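Side-chain contact in C alpha-dehydrogenase (Sphingobium sp. SYK-6, PDB 4YAG), which probably oxidises alcohol groups with a nicotinamide dinucleotide as a short-chain dehydrogenase of the lignin beta-aryl ether cleavage pathway: residues 36-39 / 40-43. Numbering follows the deposited sequence.
Sequences DIRQ and DHLD. With NAI (1,4-dihydronicotinamide adenine dinucleotide), chain C.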
loop_
_atom_site.group_PDB
_atom_site.type_symbol
_atom_site.label_atom_id
_atom_site.label_comp_id
_atom_site.label_asym_id
_atom_site.label_seq_id
_atom_site.Cartn_x
_atom_site.Cartn_y
_atom_site.Cartn_z
ATOM N N ASP A 36 10.484 -18.997 7.589
ATOM C CA ASP A 36 9.043 -19.261 7.684
ATOM C C ASP A 36 8.613 -19.188 9.136
ATOM O O ASP A 36 9.376 -19.541 10.051
ATOM C CB ASP A 36 8.760 -20.651 7.105
ATOM C CG ASP A 36 7.346 -20.818 6.589
ATOM O OD1 ASP A 36 6.415 -20.890 7.422
ATOM O OD2 ASP A 36 7.180 -20.895 5.341
ATOM N N ILE A 37 7.362 -18.816 9.356
ATOM C CA ILE A 37 6.840 -18.705 10.702
ATOM C C ILE A 37 6.347 -20.062 11.242
ATOM O O ILE A 37 6.137 -20.219 12.440
ATOM C CB ILE A 37 5.701 -17.626 10.747
ATOM C CG1 ILE A 37 5.499 -17.100 12.169
ATOM C CG2 ILE A 37 4.410 -18.177 10.182
ATOM C CD1 ILE A 37 4.563 -15.904 12.210
ATOM N N ARG A 38 6.179 -21.043 10.356
ATOM C CA ARG A 38 5.641 -22.348 10.725
ATOM C C ARG A 38 6.745 -23.392 10.858
ATOM O O ARG A 38 7.330 -23.804 9.856
ATOM C CB ARG A 38 4.626 -22.801 9.677
ATOM C CG ARG A 38 3.292 -22.041 9.742
ATOM C CD ARG A 38 2.359 -22.563 10.812
ATOM N NE ARG A 38 1.972 -23.958 10.581
ATOM C CZ ARG A 38 0.984 -24.335 9.774
ATOM N NH1 ARG A 38 0.269 -23.425 9.110
ATOM N NH2 ARG A 38 0.725 -25.624 9.608
ATOM N N GLN A 39 7.019 -23.810 12.086
ATOM C CA GLN A 39 8.057 -24.803 12.324
ATOM C C GLN A 39 7.728 -26.112 11.630
ATOM O O GLN A 39 8.635 -26.777 11.115
ATOM C CB GLN A 39 8.264 -25.057 13.815
ATOM C CG GLN A 39 9.494 -25.942 14.095
ATOM C CD GLN A 39 10.787 -25.315 13.612
ATOM O OE1 GLN A 39 11.195 -24.252 14.084
ATOM N NE2 GLN A 39 11.455 -25.980 12.667
ATOM N N ASP A 40 6.453 -26.481 11.595
ATOM C CA ASP A 40 6.081 -27.746 10.958
ATOM C C ASP A 40 6.321 -27.716 9.441
ATOM O O ASP A 40 6.771 -28.719 8.863
ATOM C CB ASP A 40 4.653 -28.189 11.315
ATOM C CG ASP A 40 3.591 -27.161 10.967
ATOM O OD1 ASP A 40 3.908 -25.974 10.777
ATOM O OD2 ASP A 40 2.406 -27.549 10.908
ATOM N N HIS A 41 6.058 -26.572 8.812
ATOM C CA HIS A 41 6.387 -26.404 7.403
ATOM C C HIS A 41 7.900 -26.525 7.193
ATOM O O HIS A 41 8.346 -27.198 6.263
ATOM C CB HIS A 41 5.882 -25.057 6.849
ATOM C CG HIS A 41 4.398 -24.970 6.746
ATOM N ND1 HIS A 41 3.756 -23.858 6.200
ATOM C CD2 HIS A 41 3.403 -25.814 7.080
ATOM C CE1 HIS A 41 2.475 -24.044 6.201
ATOM N NE2 HIS A 41 2.207 -25.229 6.751
ATOM N N LEU A 42 8.690 -25.865 8.037
ATOM C CA LEU A 42 10.151 -25.927 7.910
ATOM C C LEU A 42 10.636 -27.365 8.052
ATOM O O LEU A 42 11.531 -27.789 7.308
ATOM C CB LEU A 42 10.846 -25.055 8.955
ATOM C CG LEU A 42 10.674 -23.546 8.754
ATOM C CD1 LEU A 42 11.149 -22.770 9.962
ATOM C CD2 LEU A 42 11.412 -23.059 7.533
ATOM N N ASP A 43 10.078 -28.107 9.002
ATOM C CA ASP A 43 10.506 -29.490 9.213
ATOM C C ASP A 43 10.187 -30.364 7.993
ATOM O O ASP A 43 10.992 -31.223 7.589
ATOM C CB ASP A 43 9.851 -30.079 10.461
ATOM C CG ASP A 43 10.342 -29.438 11.753
ATOM O OD1 ASP A 43 11.397 -28.760 11.745
ATOM O OD2 ASP A 43 9.661 -29.636 12.782
HETATM P PA NAI C . 1.478 -20.841 1.641
HETATM O O1A NAI C . 0.733 -20.585 2.921
HETATM O O2A NAI C . 1.467 -22.262 1.113
HETATM O O5B NAI C . 2.972 -20.369 1.776
HETATM C C5B NAI C . 3.269 -19.215 2.507
HETATM C C4B NAI C . 4.236 -19.556 3.569
HETATM O O4B NAI C . 4.575 -18.265 4.172
HETATM C C3B NAI C . 3.762 -20.451 4.626
HETATM O O3B NAI C . 4.653 -21.565 4.841
HETATM C C2B NAI C . 3.627 -19.604 5.794
HETATM O O2B NAI C . 3.821 -20.292 7.039
HETATM C C1B NAI C . 4.579 -18.514 5.582
HETATM N N9A NAI C . 4.264 -17.315 6.313
HETATM C C8A NAI C . 3.032 -16.727 6.507
HETATM N N7A NAI C . 3.151 -15.648 7.293
HETATM C C5A NAI C . 4.472 -15.490 7.625
HETATM C C6A NAI C . 5.213 -14.590 8.392
HETATM N N6A NAI C . 4.557 -13.571 9.096
HETATM N N1A NAI C . 6.558 -14.737 8.505
HETATM C C2A NAI C . 7.187 -15.758 7.877
HETATM N N3A NAI C . 6.523 -16.655 7.131
HETATM C C4A NAI C . 5.182 -16.550 6.996
HETATM O O3 NAI C . 0.763 -19.885 0.596
HETATM P PN NAI C . 1.247 -19.326 -0.836
HETATM O O1N NAI C . 2.421 -20.110 -1.409
HETATM O O2N NAI C . 0.007 -19.359 -1.694
HETATM O O5D NAI C . 1.690 -17.816 -0.507
HETATM C C5D NAI C . 2.885 -17.240 -1.041
HETATM C C4D NAI C . 2.595 -15.880 -1.565
HETATM O O4D NAI C . 1.808 -16.023 -2.804
HETATM C C3D NAI C . 1.806 -15.033 -0.666
HETATM O O3D NAI C . 2.402 -13.720 -0.613
HETATM C C2D NAI C . 0.471 -14.970 -1.256
HETATM O O2D NAI C . -0.197 -13.754 -0.899
HETATM C C1D NAI C . 0.718 -15.032 -2.684
HETATM N N1N NAI C . -0.305 -15.444 -3.572
HETATM C C2N NAI C . -0.804 -16.724 -3.619
HETATM C C3N NAI C . -1.784 -17.045 -4.544
HETATM C C7N NAI C . -2.340 -18.425 -4.619
HETATM O O7N NAI C . -3.322 -18.705 -5.340
HETATM N N7N NAI C . -1.635 -19.472 -3.882
HETATM C C4N NAI C . -2.274 -16.106 -5.437
HETATM C C5N NAI C . -1.723 -14.839 -5.414
HETATM C C6N NAI C . -0.747 -14.520 -4.504
#
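The adenosine-ribose site at the end of the second Rossmann strand is where R38 meets D40 and H41, and it illustrates how an acidic residue there reads the ribose diol of NADH. D36 takes one ribose hydroxyl on each oxygen, O2B on OD1 (2.7 Å) and O3B on OD2; OD1 also accepts from R38 N through its anti lone pair, an Asx turn. H41 ND1 gives O3B a further bond (2.8 Å). R38, at the N-cap position, lays CB over one face of the H41 ring in a CH-pi contact. Bends at chi2 and chi3 (-81° and -62°) turn its guanidinium so that H41 NE2 lies over one face, planes 42° apart, without a hydrogen bond. Side-on to D40, NH2 meets OD2 in plane and nearly straight (2.9 Å), whereas the NE bond to OD1 (2.8 Å) is more bent, OD1 sitting out of that plane; both use syn lone pairs. Shortening R38 to an alanine would keep CB over the ring but probably leave D40 without its salt-bridge mate. E197 salt-bridges R38 NH1 and hydrogen-bonds H41 NE2. L42 packs CD2 on D36 CB and leans on strand 58-62, seating the start of helix 39-51 against the sheet just after strand 31-36.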